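PDB 4EQQ: putative host cell surface-exposed lipoprotein from Streptococcus phage TP-J34, which probably blocks superinfection of the lysogenic host by other phages, acting as a lipoprotein at the cell surface that targets the phage tape measure protein. Local coordinates for residues A26-L40 against S51-Q65. Numbering follows the deposited sequence.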
loop_
_atom_site.group_PDB
_atom_site.type_symbol
_atom_site.label_atom_id
_atom_site.label_comp_id
_atom_site.label_asym_id
_atom_site.label_seq_id
_atom_site.Cartn_x
_atom_site.Cartn_y
_atom_site.Cartn_z
ATOM N N ALA A 26 3.754 3.662 8.298
ATOM C CA ALA A 26 2.517 3.194 8.930
ATOM C C ALA A 26 1.337 4.154 8.759
ATOM O O ALA A 26 0.191 3.726 8.820
ATOM C CB ALA A 26 2.753 2.921 10.403
ATOM N N SER A 27 1.609 5.446 8.590
ATOM C CA SER A 27 0.553 6.438 8.409
ATOM C C SER A 27 0.119 6.582 6.923
ATOM O O SER A 27 -0.892 7.232 6.658
ATOM C CB SER A 27 1.013 7.786 8.954
ATOM O OG SER A 27 2.042 8.347 8.162
ATOM N N THR A 28 0.891 6.015 5.962
ATOM C CA THR A 28 0.625 6.180 4.524
ATOM C C THR A 28 0.341 4.864 3.798
ATOM O O THR A 28 -0.621 4.784 3.049
ATOM C CB THR A 28 1.776 6.972 3.836
ATOM O OG1 THR A 28 2.948 6.166 3.820
ATOM C CG2 THR A 28 2.106 8.279 4.532
ATOM N N VAL A 29 1.203 3.860 3.985
ATOM C CA VAL A 29 1.110 2.523 3.380
ATOM C C VAL A 29 0.764 1.603 4.556
ATOM O O VAL A 29 1.365 1.711 5.619
ATOM C CB VAL A 29 2.438 2.134 2.650
ATOM C CG1 VAL A 29 2.388 0.709 2.095
ATOM C CG2 VAL A 29 2.762 3.127 1.533
ATOM N N HIS A 30 -0.213 0.753 4.420
ATOM C CA HIS A 30 -0.590 -0.027 5.607
ATOM C C HIS A 30 0.106 -1.398 5.776
ATOM O O HIS A 30 -0.483 -2.445 5.538
ATOM C CB HIS A 30 -2.103 -0.039 5.735
ATOM C CG HIS A 30 -2.649 1.358 5.690
ATOM N ND1 HIS A 30 -3.350 1.817 4.598
ATOM C CD2 HIS A 30 -2.529 2.361 6.592
ATOM C CE1 HIS A 30 -3.676 3.066 4.883
ATOM N NE2 HIS A 30 -3.189 3.438 6.068
ATOM N N MET A 31 1.344 -1.361 6.268
ATOM C CA MET A 31 2.236 -2.512 6.400
ATOM C C MET A 31 2.077 -3.320 7.647
ATOM O O MET A 31 1.814 -2.785 8.732
ATOM C CB MET A 31 3.703 -2.062 6.322
ATOM C CG MET A 31 4.051 -1.357 5.034
ATOM S SD MET A 31 5.771 -0.833 5.084
ATOM C CE MET A 31 5.815 0.239 3.654
ATOM N N SER A 32 2.361 -4.618 7.509
ATOM C CA SER A 32 2.428 -5.523 8.643
ATOM C C SER A 32 3.788 -5.253 9.254
ATOM O O SER A 32 4.617 -4.571 8.628
ATOM C CB SER A 32 2.321 -6.974 8.170
ATOM O OG SER A 32 3.487 -7.406 7.493
ATOM N N LYS A 33 4.021 -5.753 10.470
ATOM C CA LYS A 33 5.310 -5.601 11.136
ATOM C C LYS A 33 6.434 -6.144 10.254
ATOM O O LYS A 33 7.489 -5.518 10.164
ATOM C CB LYS A 33 5.298 -6.343 12.481
ATOM C CG LYS A 33 6.523 -6.071 13.354
ATOM C CD LYS A 33 6.549 -6.924 14.626
ATOM C CE LYS A 33 5.482 -6.562 15.636
ATOM N NZ LYS A 33 5.561 -7.433 16.843
ATOM N N GLU A 34 6.219 -7.324 9.624
ATOM C CA GLU A 34 7.246 -7.957 8.786
ATOM C C GLU A 34 7.531 -7.177 7.491
ATOM O O GLU A 34 8.683 -7.054 7.081
ATOM C CB GLU A 34 6.934 -9.447 8.526
ATOM C CG GLU A 34 6.910 -10.297 9.794
ATOM C CD GLU A 34 8.049 -10.100 10.779
ATOM O OE1 GLU A 34 9.216 -10.036 10.339
ATOM O OE2 GLU A 34 7.771 -9.990 11.996
ATOM N N GLU A 35 6.481 -6.603 6.889
ATOM C CA GLU A 35 6.633 -5.769 5.691
ATOM C C GLU A 35 7.465 -4.520 6.000
ATOM O O GLU A 35 8.393 -4.180 5.258
ATOM C CB GLU A 35 5.267 -5.376 5.143
ATOM C CG GLU A 35 4.676 -6.485 4.297
ATOM C CD GLU A 35 3.255 -6.245 3.838
ATOM O OE1 GLU A 35 2.485 -5.572 4.566
ATOM O OE2 GLU A 35 2.893 -6.790 2.772
ATOM N N LEU A 36 7.163 -3.883 7.132
ATOM C CA LEU A 36 7.846 -2.678 7.603
ATOM C C LEU A 36 9.303 -2.967 7.960
ATOM O O LEU A 36 10.191 -2.197 7.591
ATOM C CB LEU A 36 7.080 -2.067 8.791
ATOM C CG LEU A 36 7.698 -0.800 9.409
ATOM C CD1 LEU A 36 7.809 0.341 8.373
ATOM C CD2 LEU A 36 6.903 -0.362 10.604
ATOM N N ARG A 37 9.552 -4.121 8.606
ATOM C CA ARG A 37 10.890 -4.558 8.997
ATOM C C ARG A 37 11.792 -4.678 7.770
ATOM O O ARG A 37 12.942 -4.218 7.788
ATOM C CB ARG A 37 10.808 -5.916 9.733
ATOM C CG ARG A 37 12.096 -6.298 10.461
ATOM C CD ARG A 37 12.157 -7.797 10.790
ATOM N NE ARG A 37 11.031 -8.237 11.619
ATOM C CZ ARG A 37 10.937 -8.050 12.930
ATOM N NH1 ARG A 37 11.898 -7.412 13.589
ATOM N NH2 ARG A 37 9.865 -8.463 13.588
ATOM N N SER A 38 11.261 -5.329 6.720
ATOM C CA SER A 38 11.922 -5.545 5.439
ATOM C C SER A 38 12.109 -4.198 4.700
ATOM O O SER A 38 13.196 -3.928 4.206
ATOM C CB SER A 38 11.122 -6.534 4.603
ATOM O OG SER A 38 11.691 -6.664 3.309
ATOM N N GLN A 39 11.074 -3.334 4.680
ATOM C CA GLN A 39 11.140 -2.017 4.037
ATOM C C GLN A 39 12.300 -1.154 4.587
ATOM O O GLN A 39 13.059 -0.577 3.802
ATOM C CB GLN A 39 9.808 -1.270 4.214
ATOM C CG GLN A 39 9.793 0.135 3.596
ATOM C CD GLN A 39 9.717 0.144 2.083
ATOM O OE1 GLN A 39 9.294 -0.820 1.452
ATOM N NE2 GLN A 39 10.098 1.253 1.463
ATOM N N LEU A 40 12.413 -1.051 5.932
ATOM C CA LEU A 40 13.452 -0.236 6.577
ATOM C C LEU A 40 14.870 -0.679 6.219
ATOM O O LEU A 40 15.762 0.159 6.086
ATOM C CB LEU A 40 13.261 -0.162 8.103
ATOM C CG LEU A 40 11.995 0.561 8.599
ATOM C CD1 LEU A 40 11.725 0.232 10.066
ATOM C CD2 LEU A 40 12.072 2.110 8.392
ATOM N N SER A 51 16.065 -1.543 12.409
ATOM C CA SER A 51 14.755 -1.886 11.847
ATOM C C SER A 51 13.946 -2.689 12.859
ATOM O O SER A 51 12.784 -2.365 13.078
ATOM C CB SER A 51 14.902 -2.640 10.530
ATOM O OG SER A 51 13.618 -2.959 10.021
ATOM N N ASP A 52 14.567 -3.712 13.486
ATOM C CA ASP A 52 13.950 -4.531 14.538
ATOM C C ASP A 52 13.510 -3.652 15.715
ATOM O O ASP A 52 12.420 -3.852 16.238
ATOM C CB ASP A 52 14.907 -5.636 15.033
ATOM C CG ASP A 52 15.201 -6.734 14.016
ATOM O OD1 ASP A 52 14.508 -6.780 12.951
ATOM O OD2 ASP A 52 16.138 -7.504 14.249
ATOM N N TYR A 53 14.326 -2.658 16.095
ATOM C CA TYR A 53 13.955 -1.722 17.160
ATOM C C TYR A 53 12.750 -0.871 16.728
ATOM O O TYR A 53 11.788 -0.745 17.491
ATOM C CB TYR A 53 15.130 -0.798 17.515
ATOM C CG TYR A 53 14.765 0.254 18.544
ATOM C CD1 TYR A 53 14.783 -0.047 19.906
ATOM C CD2 TYR A 53 14.391 1.537 18.160
ATOM C CE1 TYR A 53 14.422 0.906 20.856
ATOM C CE2 TYR A 53 14.014 2.494 19.101
ATOM C CZ TYR A 53 14.047 2.178 20.450
ATOM O OH TYR A 53 13.720 3.124 21.389
ATOM N N ALA A 54 12.825 -0.252 15.530
ATOM C CA ALA A 54 11.751 0.608 15.022
ATOM C C ALA A 54 10.372 -0.084 14.906
ATOM O O ALA A 54 9.375 0.497 15.316
ATOM C CB ALA A 54 12.149 1.235 13.688
ATOM N N VAL A 55 10.309 -1.323 14.401
ATOM C CA VAL A 55 8.998 -2.001 14.240
ATOM C C VAL A 55 8.248 -2.239 15.556
ATOM O O VAL A 55 7.020 -2.273 15.546
ATOM C CB VAL A 55 9.026 -3.264 13.345
ATOM C CG1 VAL A 55 9.524 -2.931 11.934
ATOM C CG2 VAL A 55 9.839 -4.391 13.991
ATOM N N GLU A 56 8.988 -2.346 16.677
ATOM C CA GLU A 56 8.441 -2.581 18.025
ATOM C C GLU A 56 8.254 -1.323 18.871
ATOM O O GLU A 56 7.494 -1.354 19.850
ATOM C CB GLU A 56 9.367 -3.557 18.809
ATOM C CG GLU A 56 9.391 -4.987 18.269
ATOM C CD GLU A 56 8.088 -5.766 18.313
ATOM O OE1 GLU A 56 7.128 -5.317 18.981
ATOM O OE2 GLU A 56 8.039 -6.848 17.691
ATOM N N ASN A 57 8.972 -0.233 18.530
ATOM C CA ASN A 57 9.034 0.976 19.346
ATOM C C ASN A 57 8.538 2.265 18.698
ATOM O O ASN A 57 8.931 3.356 19.121
ATOM C CB ASN A 57 10.474 1.118 19.885
ATOM C CG ASN A 57 10.858 -0.011 20.821
ATOM O OD1 ASN A 57 10.480 -0.017 21.992
ATOM N ND2 ASN A 57 11.579 -1.013 20.316
ATOM N N SER A 58 7.632 2.154 17.711
ATOM C CA SER A 58 7.089 3.313 17.019
ATOM C C SER A 58 5.617 3.582 17.344
ATOM O O SER A 58 5.006 4.444 16.706
ATOM C CB SER A 58 7.297 3.171 15.511
ATOM O OG SER A 58 8.675 3.036 15.223
ATOM N N GLY A 59 5.069 2.850 18.322
ATOM C CA GLY A 59 3.680 2.970 18.764
ATOM C C GLY A 59 2.675 2.487 17.739
ATOM O O GLY A 59 1.501 2.865 17.781
ATOM N N ILE A 60 3.132 1.671 16.777
ATOM C CA ILE A 60 2.248 1.191 15.704
ATOM C C ILE A 60 1.276 0.138 16.204
ATOM O O ILE A 60 1.681 -0.825 16.865
ATOM C CB ILE A 60 3.031 0.731 14.436
ATOM C CG1 ILE A 60 3.875 1.887 13.852
ATOM C CG2 ILE A 60 2.077 0.136 13.372
ATOM C CD1 ILE A 60 5.000 1.448 12.987
ATOM N N ASP A 61 -0.007 0.322 15.862
ATOM C CA ASP A 61 -1.045 -0.648 16.148
ATOM C C ASP A 61 -1.220 -1.467 14.844
ATOM O O ASP A 61 -1.872 -1.016 13.904
ATOM C CB ASP A 61 -2.365 0.046 16.554
ATOM C CG ASP A 61 -3.429 -0.938 17.037
ATOM O OD1 ASP A 61 -3.343 -2.132 16.679
ATOM O OD2 ASP A 61 -4.327 -0.517 17.798
ATOM N N TYR A 62 -0.653 -2.677 14.814
ATOM C CA TYR A 62 -0.718 -3.566 13.654
ATOM C C TYR A 62 -2.109 -4.132 13.374
ATOM O O TYR A 62 -2.374 -4.528 12.236
ATOM C CB TYR A 62 0.368 -4.639 13.731
ATOM C CG TYR A 62 1.747 -4.036 13.595
ATOM C CD1 TYR A 62 2.210 -3.573 12.362
ATOM C CD2 TYR A 62 2.572 -3.881 14.703
ATOM C CE1 TYR A 62 3.461 -2.977 12.241
ATOM C CE2 TYR A 62 3.839 -3.315 14.587
ATOM C CZ TYR A 62 4.275 -2.858 13.358
ATOM O OH TYR A 62 5.538 -2.333 13.255
ATOM N N ASN A 63 -3.017 -4.117 14.388
ATOM C CA ASN A 63 -4.416 -4.530 14.184
ATOM C C ASN A 63 -5.071 -3.482 13.291
ATOM O O ASN A 63 -5.829 -3.826 12.389
ATOM C CB ASN A 63 -5.185 -4.587 15.515
ATOM C CG ASN A 63 -4.759 -5.722 16.401
ATOM O OD1 ASN A 63 -4.648 -6.845 15.959
ATOM N ND2 ASN A 63 -4.550 -5.462 17.675
ATOM N N LYS A 64 -4.802 -2.198 13.575
ATOM C CA LYS A 64 -5.326 -1.055 12.809
ATOM C C LYS A 64 -4.698 -1.036 11.393
ATOM O O LYS A 64 -5.390 -0.729 10.420
ATOM C CB LYS A 64 -5.060 0.245 13.588
ATOM C CG LYS A 64 -5.096 1.539 12.781
ATOM C CD LYS A 64 -6.498 1.975 12.447
ATOM C CE LYS A 64 -6.524 3.384 11.919
ATOM N NZ LYS A 64 -7.915 3.805 11.661
ATOM N N GLN A 65 -3.402 -1.391 11.280
ATOM C CA GLN A 65 -2.726 -1.479 9.980
ATOM C C GLN A 65 -3.415 -2.547 9.119
ATOM O O GLN A 65 -3.637 -2.326 7.935
ATOM C CB GLN A 65 -1.234 -1.854 10.148
ATOM C CG GLN A 65 -0.379 -0.790 10.820
ATOM C CD GLN A 65 -0.349 0.487 10.036
ATOM O OE1 GLN A 65 -0.872 1.506 10.463
ATOM N NE2 GLN A 65 0.267 0.462 8.879
HETATM O O HOH W 1 5.301 -7.405 19.813
HETATM O O HOH W 2 11.808 -6.592 16.309
HETATM O O HOH W 3 9.645 -8.321 16.439
#
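Gln65, Lys33 and Arg37 carry this contact. At the start of helix 62-77, Gln65 bends at chi2 (-61°) and folds back against the turn at 29-31, beside Ala26 and His30, with its CB 3.5 Å from Met31 O and its CG close to the same oxygen. Tyr62, one turn earlier, makes the second link from this helix. Lys33 lies across Tyr62 and Val55: its CB sits over one face of the Tyr62 ring, 3.8 Å from the centroid, in a CH-pi contact, and Ile60 CG2 covers the opposite face. The Tyr62 ring is further held by its OH, which donates to Val55 O (2.7 Å) on a lone pair in the carbonyl plane. Beyond the ring the lysine chain bends at chi3, bringing NZ to Glu56 OE2 at 2.7 Å, a salt bridge that a water also spans through Glu56 OE1. Val55 is a knob in the hole formed by Lys33, Leu36, Arg37 and Leu40. The Arg37 chain bends at chi3 (-58°), turning its guanidinium over Val55 CG2. NH1 of Arg37 meets Asp52 OD1 at 2.8 Å from above the carboxylate plane, while NE and NH2 grip Glu34 side-on, holding the flat group between acids of both helices. Ser51 OG donates to Arg37 O (2.7 Å). Ile60 CD1 meets Leu36 CD2 tip to tip at 3.5 Å and also touches Ala26 CB. The axes of 33-40 and 51-57 approach to 8.9 Å and run roughly antiparallel, at 142°; with helix 13-28 they complete a compact three-helix unit, consistent with the helix-turn-helix (HTH) fold of this ectodomain.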